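Local coordinates for protein mercuric reductase (Metallosphaera sedula, PDB 4YWO) that probably reduces Hg(2+) to elemental mercury with electrons from NADPH, working as an FAD-containing homodimer of the pyridine nucleotide-disulphide oxidoreductase family, at residues Lys243-Ile248 with Glu255-Glu260; Arg362-Glu367 with Val394-Arg399; Glu369-Pro374 with Leu449-Asp454; Glu408-Met413 with Pro438-Ser443. All coordinates share one frame; numbering follows the deposited sequence.

Overall arrangement
Contacts 2, 3 and 4 all lie in the dimerisation region, whereas contact 1 stands apart, its centre more than 40 Å from the others, in a three-stranded antiparallel sheet of the nucleotide-disulphide oxidoreductase part. Contact 1 is partly buried and rests on strand pairing plus a lysine-glutamate salt bridge. Contacts 2 and 3 are surface contacts on adjacent strands of one five-stranded antiparallel sheet and touch through Thr-395 N and Glu-369 O; the first relies on backbone and asparagine bonds, the second on arginines and a phenylalanine. Contact 4, about 17 Å from contact 3 between centres, is buried and apolar, and its segments also meet the second subunit.

Contact 1. Residues Lys243-Ile248 with Glu255-Glu260; sequences KGAGKI and EVEADE
Strands 247-251 and 254-258 form an antiparallel beta hairpin, and this contact is its open end, where the chain enters and leaves. Lys-247 and Ala-258 are a hydrogen-bonded pair that satisfies two amides and two carbonyls: Lys-247 N gives to Ala-258 O at 2.8 Å, and Ala-258 N returns a bond to Lys-247 O, both meeting the acceptor in its carbonyl plane. The next pair, Ile-248 with Glu-257, is non-hydrogen-bonded, and there Glu-257 CA lies 3.2 Å from Lys-247 O in a CA-H...O contact. Before the strand begins, the N-H of Gly-246 is met by a side chain, the carboxylate of Glu-257. CG of Glu-257 is anti to the backbone N (chi1 -169°) and the extended chain crosses CG1 of Ile-248 obliquely, so that OE2 accepts from Gly-246 N on its anti lone pair at 2.9 Å, nearly straight at 164°. On the same side of the hairpin, CG2 of Ile-248 packs on Glu-255, whose OE1 is paired with Arg-242. The other face carries Lys-247, extended beyond CG past the carbonyl of Asp-259. Glu-260 runs beside it in the same direction, but bends at chi2 (46°) to bring its carboxylate to the ammonium. Arg-172 also pairs with Glu-260 OE1, so two positive charges probably stabilise the ionised carboxylate. NZ makes weak bonds to the carbonyls of Val-159 and Gly-160. Lys-247 NZ meets the syn lone pair of Glu-260 OE2 at 2.8 Å, while a water accepts from NZ and donates to OE1 at 2.7 Å.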
loop_
_atom_site.group_PDB
_atom_site.type_symbol
_atom_site.label_atom_id
_atom_site.label_comp_id
_atom_site.label_asym_id
_atom_site.label_seq_id
_atom_site.Cartn_x
_atom_site.Cartn_y
_atom_site.Cartn_z
ATOM N N LYS A 243 -0.152 20.185 41.223
ATOM C CA LYS A 243 -1.561 20.219 40.995
ATOM C C LYS A 243 -2.118 21.604 41.317
ATOM O O LYS A 243 -1.925 22.093 42.449
ATOM C CB LYS A 243 -2.229 19.166 41.896
ATOM C CG LYS A 243 -3.735 18.993 41.769
ATOM C CD LYS A 243 -4.183 18.582 40.361
ATOM C CE LYS A 243 -5.692 18.386 40.297
ATOM N NZ LYS A 243 -6.072 17.803 38.981
ATOM N N GLY A 244 -2.795 22.214 40.333
ATOM C CA GLY A 244 -3.580 23.474 40.490
ATOM C C GLY A 244 -5.019 23.135 40.228
ATOM O O GLY A 244 -5.518 22.103 40.685
ATOM N N ALA A 245 -5.705 23.971 39.460
ATOM C CA ALA A 245 -7.036 23.612 38.984
ATOM C C ALA A 245 -6.944 22.286 38.202
ATOM O O ALA A 245 -7.619 21.282 38.523
ATOM C CB ALA A 245 -7.586 24.734 38.129
ATOM N N GLY A 246 -6.042 22.267 37.237
ATOM C CA GLY A 246 -5.610 20.991 36.670
ATOM C C GLY A 246 -4.173 20.720 36.966
ATOM O O GLY A 246 -3.598 21.226 37.937
ATOM N N LYS A 247 -3.547 19.922 36.117
ATOM C CA LYS A 247 -2.202 19.503 36.355
ATOM C C LYS A 247 -1.293 20.460 35.713
ATOM O O LYS A 247 -1.521 20.895 34.548
ATOM C CB LYS A 247 -1.952 18.061 35.869
ATOM C CG LYS A 247 -2.912 17.045 36.399
ATOM C CD LYS A 247 -2.526 15.605 36.180
ATOM C CE LYS A 247 -3.606 14.712 36.698
ATOM N NZ LYS A 247 -3.219 13.354 36.632
ATOM N N ILE A 248 -0.236 20.849 36.449
ATOM C CA ILE A 248 0.727 21.836 35.978
ATOM C C ILE A 248 2.099 21.228 35.740
ATOM O O ILE A 248 2.725 20.688 36.678
ATOM C CB ILE A 248 0.870 23.074 36.931
ATOM C CG1 ILE A 248 -0.516 23.708 37.177
ATOM C CG2 ILE A 248 1.771 24.085 36.281
ATOM C CD1 ILE A 248 -0.555 24.679 38.349
ATOM N N GLU A 255 5.026 27.219 32.075
ATOM C CA GLU A 255 4.162 26.283 32.749
ATOM C C GLU A 255 3.091 25.874 31.740
ATOM O O GLU A 255 2.596 26.678 30.988
ATOM C CB GLU A 255 3.541 26.904 33.985
ATOM C CG GLU A 255 4.580 27.193 35.057
ATOM C CD GLU A 255 4.011 27.830 36.305
ATOM O OE1 GLU A 255 2.955 27.385 36.792
ATOM O OE2 GLU A 255 4.638 28.787 36.794
ATOM N N VAL A 256 2.792 24.589 31.683
ATOM C CA VAL A 256 1.776 24.088 30.811
ATOM C C VAL A 256 0.723 23.425 31.687
ATOM O O VAL A 256 1.003 22.486 32.368
ATOM C CB VAL A 256 2.444 23.073 29.830
ATOM C CG1 VAL A 256 1.365 22.452 28.979
ATOM C CG2 VAL A 256 3.539 23.793 29.022
ATOM N N GLU A 257 -0.505 23.887 31.648
ATOM C CA GLU A 257 -1.518 23.336 32.498
ATOM C C GLU A 257 -2.447 22.509 31.658
ATOM O O GLU A 257 -2.794 22.930 30.585
ATOM C CB GLU A 257 -2.315 24.426 33.210
ATOM C CG GLU A 257 -3.216 23.829 34.310
ATOM C CD GLU A 257 -3.715 24.874 35.348
ATOM O OE1 GLU A 257 -3.353 26.070 35.193
ATOM O OE2 GLU A 257 -4.466 24.495 36.293
ATOM N N ALA A 258 -2.878 21.363 32.132
ATOM C CA ALA A 258 -3.754 20.510 31.381
ATOM C C ALA A 258 -4.544 19.675 32.303
ATOM O O ALA A 258 -4.109 19.436 33.457
ATOM C CB ALA A 258 -2.903 19.593 30.461
ATOM N N ASP A 259 -5.626 19.112 31.832
ATOM C CA ASP A 259 -6.427 18.196 32.608
ATOM C C ASP A 259 -5.716 16.898 32.970
ATOM O O ASP A 259 -5.964 16.302 34.009
ATOM C CB ASP A 259 -7.750 17.801 31.917
ATOM C CG ASP A 259 -8.709 18.919 31.786
ATOM O OD1 ASP A 259 -8.532 19.898 32.573
ATOM O OD2 ASP A 259 -9.610 18.871 30.877
ATOM N N GLU A 260 -4.834 16.410 32.042
ATOM C CA GLU A 260 -4.203 15.194 32.242
ATOM C C GLU A 260 -2.807 15.276 31.585
ATOM O O GLU A 260 -2.573 16.131 30.740
ATOM C CB GLU A 260 -5.061 14.105 31.593
ATOM C CG GLU A 260 -4.687 12.673 31.958
ATOM C CD GLU A 260 -4.471 12.517 33.464
ATOM O OE1 GLU A 260 -5.477 12.291 34.181
ATOM O OE2 GLU A 260 -3.308 12.634 33.930
HETATM O O HOH W 1 -5.411 10.953 36.538
#

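Contact 2. Residues Arg362-Glu367 with Val394-Arg399; sequences RAKEGE and VTMNGR
Met-396 leaves strand 390-396 with CG anti to the backbone N (chi1 151°), then bends at both chi2 (78°) and chi3 so that its end folds against the loop 362-367. Its SD reaches the backbone of that loop, 3.5 Å from Gly-366 CA and a little farther from Glu-365 O. The methyl CE goes on past the same carbonyl to rest 3.9 Å from CB of Lys-364. Gly-366 can lie this close because it has no side chain: at its backbone angles a CB would be jammed against Glu-365 O and would collide with Met-396 SD. The strand ends here in a type I' beta turn from Met-396 to Arg-399, the tight reversal of a beta hairpin with strand 399-407, in the antiparallel sheet of the dimerisation domain. At the turn, Asn-397 N donates to Glu-367 O at 2.8 Å, in the carbonyl plane, just where the loop passes into strand 368-374. The side-chain amide of Asn-397 answers: its OD1 accepts from Glu-367 N at 3.2 Å, the donor standing well above the plane of the C=O, and also touches Glu-367 CB. Glu-367 O accepts a second hydrogen bond from a water that is bound to Thr-395 OG1 and accepts from Gly-398 N at 3.0 Å.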
loop_
_atom_site.group_PDB
_atom_site.type_symbol
_atom_site.label_atom_id
_atom_site.label_comp_id
_atom_site.label_asym_id
_atom_site.label_seq_id
_atom_site.Cartn_x
_atom_site.Cartn_y
_atom_site.Cartn_z
ATOM N N ARG A 362 26.255 6.779 5.152
ATOM C CA ARG A 362 27.504 7.559 4.876
ATOM C C ARG A 362 28.528 7.312 5.948
ATOM O O ARG A 362 29.708 7.564 5.691
ATOM C CB ARG A 362 27.183 9.045 4.734
ATOM C CG ARG A 362 26.491 9.316 3.409
ATOM C CD ARG A 362 26.416 10.826 3.128
ATOM N NE ARG A 362 25.595 11.086 1.949
ATOM C CZ ARG A 362 25.911 10.815 0.693
ATOM N NH1 ARG A 362 27.071 10.323 0.356
ATOM N NH2 ARG A 362 25.034 11.066 -0.238
ATOM N N ALA A 363 28.139 6.853 7.113
ATOM C CA ALA A 363 29.090 6.504 8.170
ATOM C C ALA A 363 29.794 5.177 7.959
ATOM O O ALA A 363 30.716 4.861 8.695
ATOM C CB ALA A 363 28.456 6.545 9.518
ATOM N N LYS A 364 29.357 4.376 7.000
ATOM C CA LYS A 364 29.990 3.100 6.668
ATOM C C LYS A 364 30.833 3.234 5.423
ATOM O O LYS A 364 30.757 4.220 4.723
ATOM C CB LYS A 364 28.920 2.041 6.398
ATOM C CG LYS A 364 28.082 1.796 7.615
ATOM C CD LYS A 364 26.992 0.889 7.210
ATOM C CE LYS A 364 26.223 0.522 8.429
ATOM N NZ LYS A 364 25.653 -0.811 8.141
ATOM N N GLU A 365 31.662 2.239 5.116
ATOM C CA GLU A 365 32.501 2.405 3.932
ATOM C C GLU A 365 31.674 1.992 2.716
ATOM O O GLU A 365 30.917 1.038 2.794
ATOM C CB GLU A 365 33.765 1.564 4.078
ATOM C CG GLU A 365 34.574 1.955 5.305
ATOM C CD GLU A 365 35.934 1.282 5.348
ATOM O OE1 GLU A 365 36.021 0.089 4.941
ATOM O OE2 GLU A 365 36.904 1.957 5.786
ATOM N N GLY A 366 31.791 2.704 1.614
ATOM C CA GLY A 366 31.007 2.354 0.457
ATOM C C GLY A 366 30.568 3.607 -0.268
ATOM O O GLY A 366 30.706 4.688 0.233
ATOM N N GLU A 367 30.128 3.449 -1.488
ATOM C CA GLU A 367 29.698 4.566 -2.306
ATOM C C GLU A 367 28.186 4.800 -2.001
ATOM O O GLU A 367 27.381 3.929 -2.340
ATOM C CB GLU A 367 29.853 4.231 -3.791
ATOM C CG GLU A 367 31.308 4.121 -4.288
ATOM C CD GLU A 367 31.444 4.323 -5.797
ATOM O OE1 GLU A 367 32.591 4.309 -6.311
ATOM O OE2 GLU A 367 30.406 4.527 -6.482
ATOM N N VAL A 394 17.956 5.557 -0.244
ATOM C CA VAL A 394 19.382 5.549 0.007
ATOM C C VAL A 394 20.010 4.302 -0.569
ATOM O O VAL A 394 19.478 3.201 -0.382
ATOM C CB VAL A 394 19.675 5.576 1.500
ATOM C CG1 VAL A 394 21.163 5.599 1.793
ATOM C CG2 VAL A 394 18.943 6.674 2.273
ATOM N N THR A 395 21.100 4.452 -1.358
ATOM C CA THR A 395 21.736 3.241 -1.955
ATOM C C THR A 395 23.170 3.186 -1.461
ATOM O O THR A 395 23.761 4.201 -1.143
ATOM C CB THR A 395 21.757 3.192 -3.496
ATOM O OG1 THR A 395 22.553 4.331 -3.988
ATOM C CG2 THR A 395 20.331 3.282 -4.083
ATOM N N MET A 396 23.730 1.964 -1.353
ATOM C CA MET A 396 25.139 1.787 -0.916
ATOM C C MET A 396 25.669 0.773 -1.934
ATOM O O MET A 396 25.115 -0.311 -2.101
ATOM C CB MET A 396 25.152 1.284 0.516
ATOM C CG MET A 396 26.370 0.413 0.881
ATOM S SD MET A 396 27.608 1.662 1.106
ATOM C CE MET A 396 27.196 1.836 2.873
ATOM N N ASN A 397 26.705 1.182 -2.672
ATOM C CA ASN A 397 27.258 0.369 -3.750
ATOM C C ASN A 397 26.248 -0.090 -4.776
ATOM O O ASN A 397 26.294 -1.211 -5.296
ATOM C CB ASN A 397 28.086 -0.761 -3.125
ATOM C CG ASN A 397 29.333 -0.198 -2.551
ATOM O OD1 ASN A 397 29.816 0.773 -3.121
ATOM N ND2 ASN A 397 29.768 -0.648 -1.358
ATOM N N GLY A 398 25.281 0.770 -5.029
ATOM C CA GLY A 398 24.285 0.606 -6.011
ATOM C C GLY A 398 23.084 -0.246 -5.556
ATOM O O GLY A 398 22.189 -0.410 -6.308
ATOM N N ARG A 399 23.112 -0.684 -4.327
ATOM C CA ARG A 399 21.916 -1.485 -3.779
ATOM C C ARG A 399 21.112 -0.583 -2.864
ATOM O O ARG A 399 21.649 0.177 -2.044
ATOM C CB ARG A 399 22.346 -2.722 -3.076
ATOM C CG ARG A 399 23.248 -3.611 -3.922
ATOM C CD ARG A 399 23.473 -4.930 -3.203
ATOM N NE ARG A 399 24.413 -5.789 -3.966
ATOM C CZ ARG A 399 25.698 -5.604 -4.025
ATOM N NH1 ARG A 399 26.302 -4.644 -3.308
ATOM N NH2 ARG A 399 26.444 -6.477 -4.705
HETATM O O HOH W 2 25.159 3.699 -4.256
#

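Contact 3. Residues Glu369-Pro374 with Leu449-Asp454; sequences EARVLP and LAFRSD
Strand 368-374, an outermost strand of the antiparallel sheet in the dimerisation domain, is gripped by the C-terminal tail that follows helix 442-449. Glu-369 and Arg-371, two residues apart on the strand, both direct their side chains to the tail and meet Phe-451, one at its edge, the other over its face. The aliphatic part of Arg-371 lies on the phenyl ring in a CH-pi contact: CG sits 3.5 Å from the ring centroid, almost on the normal. CB of Glu-369 comes instead to the ring edge, 3.6 Å from CE2 of Phe-451. A bend at chi2 (-72°) folds the Arg-371 guanidinium back over the tail, its plane only 17° from that of the ring. There NE makes a weak bond to Ala-450 O and NH2 another to Phe-451 O, while NH1 donates to Ala-370 O of its own strand at 2.9 Å. Each nitrogen thus has a backbone acceptor, though only the NH1 bond is strong, which would limit the rotation of the group. Glu-369, extended beyond CG, carries its carboxylate to the edge of the Arg-452 guanidinium, the two planes 44° apart. The guanidiniums of Arg-371 and Arg-452 come within 3.8 Å of each other, NH2 to NH1, and OE2 of Glu-369, beside both and salt-bridged to each, probably offsets their repulsion. Arg-452 NH1 bonds twice, to Phe-451 O at 2.7 Å and to Glu-369 OE2 at 2.8 Å, the latter on the syn lone pair; the companion bond from NH2 to OE1 is weak.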
loop_
_atom_site.group_PDB
_atom_site.type_symbol
_atom_site.label_atom_id
_atom_site.label_comp_id
_atom_site.label_asym_id
_atom_site.label_seq_id
_atom_site.Cartn_x
_atom_site.Cartn_y
_atom_site.Cartn_z
ATOM N N GLU A 369 24.571 6.954 -2.420
ATOM C CA GLU A 369 23.769 7.960 -3.057
ATOM C C GLU A 369 22.401 8.060 -2.345
ATOM O O GLU A 369 21.930 7.072 -1.764
ATOM C CB GLU A 369 23.577 7.698 -4.519
ATOM C CG GLU A 369 24.861 7.586 -5.357
ATOM C CD GLU A 369 24.568 7.463 -6.849
ATOM O OE1 GLU A 369 24.786 6.351 -7.415
ATOM O OE2 GLU A 369 24.079 8.448 -7.467
ATOM N N ALA A 370 21.793 9.188 -2.441
ATOM C CA ALA A 370 20.451 9.362 -1.877
ATOM C C ALA A 370 19.652 10.319 -2.720
ATOM O O ALA A 370 20.223 11.298 -3.292
ATOM C CB ALA A 370 20.527 9.845 -0.466
ATOM N N ARG A 371 18.321 10.166 -2.789
ATOM C CA ARG A 371 17.471 11.094 -3.485
ATOM C C ARG A 371 16.207 11.241 -2.662
ATOM O O ARG A 371 15.725 10.278 -1.994
ATOM C CB ARG A 371 17.113 10.678 -4.900
ATOM C CG ARG A 371 18.227 10.482 -5.901
ATOM C CD ARG A 371 18.791 11.867 -6.276
ATOM N NE ARG A 371 19.891 11.731 -7.264
ATOM C CZ ARG A 371 21.134 11.430 -6.992
ATOM N NH1 ARG A 371 21.607 11.325 -5.798
ATOM N NH2 ARG A 371 22.020 11.326 -7.994
ATOM N N VAL A 372 15.611 12.408 -2.796
ATOM C CA VAL A 372 14.320 12.707 -2.165
ATOM C C VAL A 372 13.358 13.234 -3.206
ATOM O O VAL A 372 13.670 14.177 -3.956
ATOM C CB VAL A 372 14.431 13.784 -1.061
ATOM C CG1 VAL A 372 13.040 14.142 -0.492
ATOM C CG2 VAL A 372 15.396 13.395 0.034
ATOM N N LEU A 373 12.218 12.579 -3.342
ATOM C CA LEU A 373 11.114 12.917 -4.229
ATOM C C LEU A 373 9.989 13.571 -3.379
ATOM O O LEU A 373 9.499 12.965 -2.389
ATOM C CB LEU A 373 10.515 11.646 -4.808
ATOM C CG LEU A 373 9.367 11.809 -5.811
ATOM C CD1 LEU A 373 9.878 12.120 -7.177
ATOM C CD2 LEU A 373 8.498 10.526 -5.827
ATOM N N PRO A 374 9.500 14.782 -3.697
ATOM C CA PRO A 374 8.340 15.313 -2.989
ATOM C C PRO A 374 7.066 14.573 -3.298
ATOM O O PRO A 374 6.820 14.268 -4.490
ATOM C CB PRO A 374 8.184 16.738 -3.543
ATOM C CG PRO A 374 9.050 16.810 -4.693
ATOM C CD PRO A 374 9.984 15.683 -4.788
ATOM N N LEU A 449 13.990 6.645 -10.290
ATOM C CA LEU A 449 14.240 7.382 -11.549
ATOM C C LEU A 449 15.078 8.663 -11.278
ATOM O O LEU A 449 15.847 9.144 -12.134
ATOM C CB LEU A 449 12.973 7.746 -12.230
ATOM C CG LEU A 449 12.278 6.606 -12.969
ATOM C CD1 LEU A 449 10.890 7.028 -13.308
ATOM C CD2 LEU A 449 13.015 6.245 -14.251
ATOM N N ALA A 450 14.955 9.186 -10.058
ATOM C CA ALA A 450 15.677 10.414 -9.657
ATOM C C ALA A 450 17.153 10.220 -9.567
ATOM O O ALA A 450 17.884 11.256 -9.500
ATOM C CB ALA A 450 15.142 10.992 -8.355
ATOM N N PHE A 451 17.679 8.993 -9.579
ATOM C CA PHE A 451 19.061 8.695 -9.377
ATOM C C PHE A 451 19.834 9.125 -10.604
ATOM O O PHE A 451 20.907 9.682 -10.488
ATOM C CB PHE A 451 19.380 7.272 -8.963
ATOM C CG PHE A 451 19.188 7.083 -7.458
ATOM C CD1 PHE A 451 17.897 6.999 -6.961
ATOM C CD2 PHE A 451 20.211 7.227 -6.518
ATOM C CE1 PHE A 451 17.721 6.894 -5.639
ATOM C CE2 PHE A 451 20.058 7.069 -5.195
ATOM C CZ PHE A 451 18.715 6.954 -4.684
ATOM N N ARG A 452 19.197 9.043 -11.737
ATOM C CA ARG A 452 19.930 9.570 -12.911
ATOM C C ARG A 452 19.179 10.683 -13.602
ATOM O O ARG A 452 19.787 11.662 -14.014
ATOM C CB ARG A 452 20.330 8.409 -13.801
ATOM C CG ARG A 452 21.538 7.661 -13.262
ATOM C CD ARG A 452 22.750 8.592 -13.090
ATOM N NE ARG A 452 23.881 7.974 -12.378
ATOM C CZ ARG A 452 24.071 7.906 -11.043
ATOM N NH1 ARG A 452 23.207 8.391 -10.135
ATOM N NH2 ARG A 452 25.172 7.302 -10.596
ATOM N N SER A 453 17.844 10.544 -13.629
ATOM C CA SER A 453 16.891 11.465 -14.265
ATOM C C SER A 453 16.416 12.598 -13.322
ATOM O O SER A 453 16.510 12.533 -12.085
ATOM C CB SER A 453 15.595 10.717 -14.791
ATOM O OG SER A 453 15.758 9.329 -15.135
ATOM N N ASP A 454 15.862 13.628 -13.942
ATOM C CA ASP A 454 15.223 14.716 -13.229
ATOM C C ASP A 454 13.732 14.418 -13.109
ATOM O O ASP A 454 13.013 14.660 -14.074
ATOM C CB ASP A 454 15.460 16.028 -13.998
ATOM C CG ASP A 454 15.047 17.261 -13.206
ATOM O OD1 ASP A 454 14.109 17.167 -12.376
ATOM O OD2 ASP A 454 15.669 18.326 -13.425
#

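Contact 4. Residues Glu408-Met413 with Pro438-Ser443; sequences ENVAEM and PTIAES
Apolar packing carries this buried contact between the loop after strand 399-407 and the turn that leads into helix 442-449. CG2 of Ile-440 meets CG1 of Val-410 at 3.9 Å, the side chains crossing obliquely, while CG1 of Ile-440 lies against the carbonyl oxygen of Glu-408. Met-413 holds CG in the crowded position between the backbone N and carbonyl carbon (chi1 79°) and runs extended along the turn. Its CB touches CB of Ala-441 at 3.9 Å, SD lies beside Ala-441 CA, and SD and CE both come to 3.5 Å from Ser-443 OG.

The polar bonds shape the segments themselves. Thr-439 and Glu-442 form a capping box: Glu-442 N donates to Thr-439 OG1 and Thr-439 N to Glu-442 OE2, at 3.1 Å. Ile-440 O is gripped by two donors, Ser-443 N and Ser-443 OG, the hydroxyl at 2.7 Å in the carbonyl plane.

Hydrogen bonds to the second subunit come from Glu-412: both carboxylate oxygens accept from backbone amides of Ile-440 and Ala-441 of that subunit, and the reciprocal bonds form. Pro-438, after a cis peptide bond, touches FAD, about 13 Å from the Ile-440 side chain, and Phe-437 binds an FAD not held by this chain. Within the chain, Met-413 and Ser-443 pack on Val-391 of strand 390-396 and Val-410 on strand 350-355, so the start of helix 442-449 is packed against the sheet, with helix 379-383 beside Ile-440.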
loop_
_atom_site.group_PDB
_atom_site.type_symbol
_atom_site.label_atom_id
_atom_site.label_comp_id
_atom_site.label_asym_id
_atom_site.label_seq_id
_atom_site.Cartn_x
_atom_site.Cartn_y
_atom_site.Cartn_z
ATOM N N GLU A 408 0.187 9.564 2.346
ATOM C CA GLU A 408 -1.063 8.856 2.622
ATOM C C GLU A 408 -0.852 7.339 2.433
ATOM O O GLU A 408 -0.516 6.868 1.345
ATOM C CB GLU A 408 -2.149 9.305 1.608
ATOM C CG GLU A 408 -3.530 9.070 2.133
ATOM C CD GLU A 408 -3.833 9.975 3.373
ATOM O OE1 GLU A 408 -4.486 9.366 4.195
ATOM O OE2 GLU A 408 -3.344 11.186 3.571
ATOM N N ASN A 409 -1.092 6.573 3.478
ATOM C CA ASN A 409 -1.032 5.139 3.465
ATOM C C ASN A 409 0.317 4.608 3.012
ATOM O O ASN A 409 0.403 3.501 2.518
ATOM C CB ASN A 409 -2.094 4.555 2.560
ATOM C CG ASN A 409 -3.506 4.857 3.013
ATOM O OD1 ASN A 409 -4.388 5.136 2.135
ATOM N ND2 ASN A 409 -3.771 4.745 4.288
ATOM N N VAL A 410 1.420 5.368 3.279
ATOM C CA VAL A 410 2.747 4.820 2.920
ATOM C C VAL A 410 3.069 3.550 3.717
ATOM O O VAL A 410 3.983 2.838 3.359
ATOM C CB VAL A 410 3.843 5.889 2.914
ATOM C CG1 VAL A 410 3.615 6.961 1.872
ATOM C CG2 VAL A 410 4.091 6.513 4.287
ATOM N N ALA A 411 2.380 3.303 4.824
ATOM C CA ALA A 411 2.568 2.038 5.484
ATOM C C ALA A 411 2.361 0.817 4.576
ATOM O O ALA A 411 3.039 -0.205 4.784
ATOM C CB ALA A 411 1.597 1.903 6.623
ATOM N N GLU A 412 1.561 0.971 3.524
ATOM C CA GLU A 412 1.165 -0.130 2.630
ATOM C C GLU A 412 2.236 -0.404 1.600
ATOM O O GLU A 412 2.178 -1.463 0.976
ATOM C CB GLU A 412 -0.200 0.104 1.986
ATOM C CG GLU A 412 -1.349 0.175 2.970
ATOM C CD GLU A 412 -1.609 -1.135 3.774
ATOM O OE1 GLU A 412 -0.988 -2.146 3.343
ATOM O OE2 GLU A 412 -2.277 -1.130 4.869
ATOM N N MET A 413 3.099 0.563 1.314
ATOM C CA MET A 413 4.192 0.399 0.348
ATOM C C MET A 413 5.534 0.066 0.995
ATOM O O MET A 413 6.468 -0.323 0.302
ATOM C CB MET A 413 4.410 1.640 -0.516
ATOM C CG MET A 413 5.166 2.751 0.149
ATOM S SD MET A 413 5.145 4.195 -0.974
ATOM C CE MET A 413 6.380 5.262 -0.234
ATOM N N PRO A 438 -2.724 5.222 -11.088
ATOM C CA PRO A 438 -1.937 6.112 -10.203
ATOM C C PRO A 438 -2.072 5.515 -8.796
ATOM O O PRO A 438 -3.221 5.356 -8.260
ATOM C CB PRO A 438 -2.662 7.433 -10.337
ATOM C CG PRO A 438 -4.091 7.043 -10.643
ATOM C CD PRO A 438 -4.111 5.645 -11.197
ATOM N N THR A 439 -0.945 5.231 -8.175
ATOM C CA THR A 439 -0.850 4.764 -6.779
ATOM C C THR A 439 0.153 5.576 -6.052
ATOM O O THR A 439 1.080 6.136 -6.651
ATOM C CB THR A 439 -0.507 3.257 -6.665
ATOM O OG1 THR A 439 0.753 2.930 -7.326
ATOM C CG2 THR A 439 -1.657 2.411 -7.245
ATOM N N ILE A 440 0.052 5.579 -4.734
ATOM C CA ILE A 440 1.172 6.170 -3.913
ATOM C C ILE A 440 2.448 5.344 -4.050
ATOM O O ILE A 440 3.525 5.908 -4.112
ATOM C CB ILE A 440 0.712 6.362 -2.472
ATOM C CG1 ILE A 440 -0.542 7.316 -2.363
ATOM C CG2 ILE A 440 1.897 6.911 -1.609
ATOM C CD1 ILE A 440 -0.256 8.721 -2.766
ATOM N N ALA A 441 2.310 4.046 -4.154
ATOM C CA ALA A 441 3.455 3.132 -4.248
ATOM C C ALA A 441 4.353 3.377 -5.436
ATOM O O ALA A 441 5.562 3.064 -5.405
ATOM C CB ALA A 441 2.998 1.735 -4.180
ATOM N N GLU A 442 3.797 3.880 -6.527
ATOM C CA GLU A 442 4.727 4.122 -7.629
ATOM C C GLU A 442 5.720 5.221 -7.330
ATOM O O GLU A 442 6.767 5.283 -8.045
ATOM C CB GLU A 442 4.117 4.516 -8.968
ATOM C CG GLU A 442 2.743 4.263 -9.225
ATOM C CD GLU A 442 2.222 5.142 -10.346
ATOM O OE1 GLU A 442 2.608 4.966 -11.526
ATOM O OE2 GLU A 442 1.356 5.980 -10.100
ATOM N N SER A 443 5.561 5.939 -6.202
ATOM C CA SER A 443 6.622 6.840 -5.694
ATOM C C SER A 443 7.947 6.112 -5.448
ATOM O O SER A 443 9.008 6.726 -5.601
ATOM C CB SER A 443 6.203 7.564 -4.435
ATOM O OG SER A 443 6.036 6.627 -3.387
#